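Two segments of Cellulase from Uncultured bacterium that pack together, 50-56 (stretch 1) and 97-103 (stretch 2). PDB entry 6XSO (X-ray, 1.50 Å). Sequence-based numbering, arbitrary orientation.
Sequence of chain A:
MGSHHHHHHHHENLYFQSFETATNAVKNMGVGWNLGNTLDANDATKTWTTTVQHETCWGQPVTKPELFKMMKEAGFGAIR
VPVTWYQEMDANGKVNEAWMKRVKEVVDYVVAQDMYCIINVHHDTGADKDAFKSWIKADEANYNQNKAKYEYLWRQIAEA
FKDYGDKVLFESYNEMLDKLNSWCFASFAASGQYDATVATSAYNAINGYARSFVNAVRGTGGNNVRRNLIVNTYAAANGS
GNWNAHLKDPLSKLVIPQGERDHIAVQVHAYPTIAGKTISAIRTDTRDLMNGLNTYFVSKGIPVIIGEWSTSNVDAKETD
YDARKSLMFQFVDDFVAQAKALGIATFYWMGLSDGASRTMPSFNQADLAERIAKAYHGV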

ATOM      1  N   THR A  50      -9.282  -1.374 -23.672  1.00 36.04           N
ATOM      2  CA  THR A  50      -9.936  -0.264 -22.992  1.00 35.50           C
ATOM      3  C   THR A  50      -9.545  -0.268 -21.519  1.00 32.99           C
ATOM      4  O   THR A  50      -9.170  -1.307 -20.957  1.00 33.50           O
ATOM      5  N   THR A  51      -9.653   0.900 -20.876  1.00 34.76           N
ATOM      6  CA  THR A  51      -9.370   0.936 -19.445  1.00 32.96           C
ATOM      7  C   THR A  51     -10.404   0.137 -18.660  1.00 31.92           C
ATOM      8  O   THR A  51     -10.102  -0.393 -17.587  1.00 29.02           O
ATOM      9  N   VAL A  52     -11.630   0.048 -19.171  1.00 32.58           N
ATOM     10  CA  VAL A  52     -12.693  -0.639 -18.443  1.00 31.53           C
ATOM     11  C   VAL A  52     -12.367  -2.114 -18.293  1.00 30.86           C
ATOM     12  O   VAL A  52     -12.639  -2.722 -17.253  1.00 30.14           O
ATOM     13  N   GLN A  53     -11.819  -2.719 -19.350  1.00 31.28           N
ATOM     14  CA  GLN A  53     -11.482  -4.136 -19.294  1.00 33.24           C
ATOM     15  C   GLN A  53     -10.529  -4.421 -18.143  1.00 30.48           C
ATOM     16  O   GLN A  53     -10.688  -5.409 -17.425  1.00 32.84           O
ATOM     17  N   HIS A  54      -9.542  -3.552 -17.950  1.00 28.24           N
ATOM     18  CA  HIS A  54      -8.582  -3.702 -16.864  1.00 28.47           C
ATOM     19  C   HIS A  54      -9.257  -3.485 -15.520  1.00 27.54           C
ATOM     20  O   HIS A  54      -9.166  -4.335 -14.626  1.00 26.05           O
ATOM     21  N   GLU A  55      -9.988  -2.378 -15.380  1.00 27.93           N
ATOM     22  CA  GLU A  55     -10.555  -1.995 -14.093  1.00 26.80           C
ATOM     23  C   GLU A  55     -11.573  -3.006 -13.590  1.00 26.81           C
ATOM     24  O   GLU A  55     -11.712  -3.188 -12.371  1.00 26.38           O
ATOM     25  N   THR A  56     -12.270  -3.681 -14.498  1.00 27.19           N
ATOM     26  CA  THR A  56     -13.365  -4.576 -14.146  1.00 29.71           C
ATOM     27  C   THR A  56     -13.016  -6.064 -14.239  1.00 27.70           C
ATOM     28  O   THR A  56     -13.896  -6.904 -14.026  1.00 30.78           O
ATOM     29  N   GLU A  97      -1.404   6.732 -22.625  1.00 34.95           N
ATOM     30  CA  GLU A  97      -2.020   7.944 -22.083  1.00 34.07           C
ATOM     31  C   GLU A  97      -3.401   7.665 -21.506  1.00 34.90           C
ATOM     32  O   GLU A  97      -3.787   8.250 -20.483  1.00 34.04           O
ATOM     33  N   ALA A  98      -4.156   6.755 -22.124  1.00 31.81           N
ATOM     34  CA  ALA A  98      -5.512   6.489 -21.642  1.00 33.56           C
ATOM     35  C   ALA A  98      -5.489   5.902 -20.236  1.00 30.37           C
ATOM     36  O   ALA A  98      -6.351   6.221 -19.402  1.00 30.20           O
ATOM     37  N   TRP A  99      -4.516   5.033 -19.954  1.00 31.34           N
ATOM     38  CA  TRP A  99      -4.457   4.424 -18.634  1.00 28.43           C
ATOM     39  C   TRP A  99      -4.057   5.449 -17.582  1.00 27.92           C
ATOM     40  O   TRP A  99      -4.669   5.522 -16.504  1.00 27.07           O
ATOM     41  N   MET A 100      -3.056   6.277 -17.885  1.00 28.30           N
ATOM     42  CA  MET A 100      -2.636   7.283 -16.919  1.00 28.89           C
ATOM     43  C   MET A 100      -3.772   8.258 -16.641  1.00 27.24           C
ATOM     44  O   MET A 100      -3.970   8.676 -15.499  1.00 28.46           O
ATOM     45  N   LYS A 101      -4.516   8.633 -17.682  1.00 28.17           N
ATOM     46  CA  LYS A 101      -5.687   9.488 -17.508  1.00 28.39           C
ATOM     47  C   LYS A 101      -6.710   8.855 -16.578  1.00 28.71           C
ATOM     48  O   LYS A 101      -7.323   9.549 -15.754  1.00 29.69           O
ATOM     49  N   ARG A 102      -6.918   7.542 -16.685  1.00 28.73           N
ATOM     50  CA  ARG A 102      -7.907   6.897 -15.821  1.00 29.34           C
ATOM     51  C   ARG A 102      -7.440   6.880 -14.368  1.00 26.82           C
ATOM     52  O   ARG A 102      -8.225   7.151 -13.453  1.00 26.93           O
ATOM     53  N   VAL A 103      -6.170   6.523 -14.136  1.00 26.42           N
ATOM     54  CA  VAL A 103      -5.624   6.555 -12.784  1.00 24.18           C
ATOM     55  C   VAL A 103      -5.811   7.940 -12.190  1.00 24.25           C
ATOM     56  O   VAL A 103      -6.226   8.092 -11.034  1.00 24.28           O
TER

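Two helices cross here at 57°, their axes no closer than 10.8 Å, and the space between holds both large side chains (Trp99, Arg102) and small ones (Thr51, Ala98). Thr51, His54 and Glu55 point toward the second helix from the first; Ala98 and Arg102 answer, while Trp99 leaves its backbone sideways and brings its ring inward.

The aromatic contact is an offset stack. His54 and Trp99 both take chi1 t, and with chi2 at 159° and -112° their planes are inclined at 10°, the imidazole and six-membered ring centroids 3.7 Å apart. His54 CE1 comes 3.1 Å from Trp99 CZ2, a tight approach. Both imidazole nitrogens are hydrogen-bonded elsewhere in the structure.

The charged contact is a two-pronged salt bridge. Glu55, extended (t, t), meets Arg102 (t, p, t) side-on: Arg102 NE donates to Glu55 OE1 at 2.8 Å, and Arg102 NH2 to Glu55 OE2 at 3.0 Å, the latter nearly straight.

The backbones come nearest at Thr51 and Trp99, CA to CA 6.1 Å. Thr51, chi1 p, sets its CG2 3.6 Å from Ala98 O, 4.0 Å from Trp99 CE3 and 4.1 Å from Arg102 CB. Outside the interface, Thr50 OG1 caps the first helix, accepting from Gln53 N at 3.1 Å.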

ATOM      1  CB  THR A  50     -11.466  -0.354 -23.032  1.00 38.90           C
ATOM      2  OG1 THR A  50     -11.906  -1.392 -22.146  1.00 36.52           O
ATOM      3  CG2 THR A  50     -11.959  -0.650 -24.440  1.00 35.89           C
ATOM      4  CB  THR A  51      -9.311   2.362 -18.894  1.00 29.69           C
ATOM      5  OG1 THR A  51     -10.609   2.965 -18.924  1.00 32.25           O
ATOM      6  CG2 THR A  51      -8.366   3.219 -19.657  1.00 29.16           C
ATOM      7  CB  VAL A  52     -14.033  -0.416 -19.167  1.00 33.18           C
ATOM      8  CG1 VAL A  52     -15.135  -1.273 -18.575  1.00 38.10           C
ATOM      9  CG2 VAL A  52     -14.407   1.061 -19.118  1.00 35.37           C
ATOM     10  CB  GLN A  53     -10.841  -4.567 -20.608  1.00 32.77           C
ATOM     11  CG  GLN A  53     -11.797  -4.631 -21.775  1.00 37.15           C
ATOM     12  CD  GLN A  53     -11.079  -4.782 -23.086  1.00 42.55           C
ATOM     13  OE1 GLN A  53      -9.852  -4.791 -23.137  1.00 39.24           O
ATOM     14  NE2 GLN A  53     -11.840  -4.891 -24.160  1.00 45.57           N
ATOM     15  CB  HIS A  54      -7.469  -2.693 -17.145  1.00 26.34           C
ATOM     16  CG  HIS A  54      -6.408  -2.591 -16.096  1.00 26.78           C
ATOM     17  ND1 HIS A  54      -5.165  -2.077 -16.389  1.00 26.06           N
ATOM     18  CD2 HIS A  54      -6.391  -2.882 -14.772  1.00 25.36           C
ATOM     19  CE1 HIS A  54      -4.422  -2.073 -15.297  1.00 23.91           C
ATOM     20  NE2 HIS A  54      -5.145  -2.545 -14.302  1.00 26.13           N
ATOM     21  CB  GLU A  55     -11.211  -0.620 -14.235  1.00 25.46           C
ATOM     22  CG  GLU A  55     -11.764  -0.041 -12.939  1.00 24.61           C
ATOM     23  CD  GLU A  55     -11.977   1.460 -13.007  1.00 24.78           C
ATOM     24  OE1 GLU A  55     -11.714   2.057 -14.081  1.00 27.88           O
ATOM     25  OE2 GLU A  55     -12.463   2.043 -12.003  1.00 25.04           O
ATOM     26  CB  THR A  56     -14.600  -4.286 -15.026  1.00 28.97           C
ATOM     27  OG1 THR A  56     -14.361  -4.674 -16.391  1.00 31.41           O
ATOM     28  CG2 THR A  56     -14.974  -2.796 -15.000  1.00 33.11           C
ATOM     29  CB  GLU A  97      -2.091   9.024 -23.166  1.00 41.66           C
ATOM     30  CG  GLU A  97      -0.736   9.586 -23.548  1.00 55.33           C
ATOM     31  CD  GLU A  97      -0.825  10.634 -24.642  1.00 88.42           C
ATOM     32  OE1 GLU A  97      -1.958  11.012 -25.018  1.00 71.02           O
ATOM     33  OE2 GLU A  97       0.241  11.078 -25.124  1.00 93.25           O
ATOM     34  CB  ALA A  98      -6.237   5.541 -22.601  1.00 35.42           C
ATOM     35  CB  TRP A  99      -3.487   3.234 -18.616  1.00 28.73           C
ATOM     36  CG  TRP A  99      -3.467   2.601 -17.240  1.00 26.31           C
ATOM     37  CD1 TRP A  99      -2.436   2.588 -16.343  1.00 24.51           C
ATOM     38  CD2 TRP A  99      -4.575   1.962 -16.587  1.00 25.71           C
ATOM     39  NE1 TRP A  99      -2.826   1.956 -15.180  1.00 25.51           N
ATOM     40  CE2 TRP A  99      -4.135   1.565 -15.302  1.00 25.09           C
ATOM     41  CE3 TRP A  99      -5.887   1.666 -16.972  1.00 27.21           C
ATOM     42  CZ2 TRP A  99      -4.963   0.896 -14.399  1.00 25.26           C
ATOM     43  CZ3 TRP A  99      -6.711   0.997 -16.069  1.00 26.66           C
ATOM     44  CH2 TRP A  99      -6.243   0.623 -14.801  1.00 24.94           C
ATOM     45  CB  MET A 100      -1.390   8.013 -17.433  1.00 26.59           C
ATOM     46  CG  MET A 100      -0.693   8.843 -16.328  1.00 29.23           C
ATOM     47  SD  MET A 100       0.093   7.893 -14.992  1.00 28.13           S
ATOM     48  CE  MET A 100       1.623   7.436 -15.813  1.00 28.38           C
ATOM     49  CB  LYS A 101      -6.295   9.739 -18.878  1.00 32.60           C
ATOM     50  CG  LYS A 101      -7.513  10.635 -18.897  1.00 38.28           C
ATOM     51  CD  LYS A 101      -7.886  11.017 -20.337  1.00 41.51           C
ATOM     52  CE  LYS A 101      -9.149  11.866 -20.396  1.00 47.52           C
ATOM     53  NZ  LYS A 101      -9.472  12.240 -21.809  1.00 53.20           N
ATOM     54  CB  ARG A 102      -8.232   5.480 -16.298  1.00 28.16           C
ATOM     55  CG  ARG A 102      -9.213   4.730 -15.391  1.00 28.41           C
ATOM     56  CD  ARG A 102     -10.524   5.473 -15.278  1.00 27.75           C
ATOM     57  NE  ARG A 102     -11.392   4.847 -14.294  1.00 27.36           N
ATOM     58  CZ  ARG A 102     -12.405   5.461 -13.693  1.00 26.34           C
ATOM     59  NH1 ARG A 102     -12.678   6.726 -13.977  1.00 26.63           N
ATOM     60  NH2 ARG A 102     -13.142   4.809 -12.812  1.00 27.01           N
ATOM     61  CB  VAL A 103      -4.142   6.139 -12.789  1.00 23.77           C
ATOM     62  CG1 VAL A 103      -3.584   6.246 -11.372  1.00 24.14           C
ATOM     63  CG2 VAL A 103      -3.967   4.720 -13.333  1.00 26.39           C
TER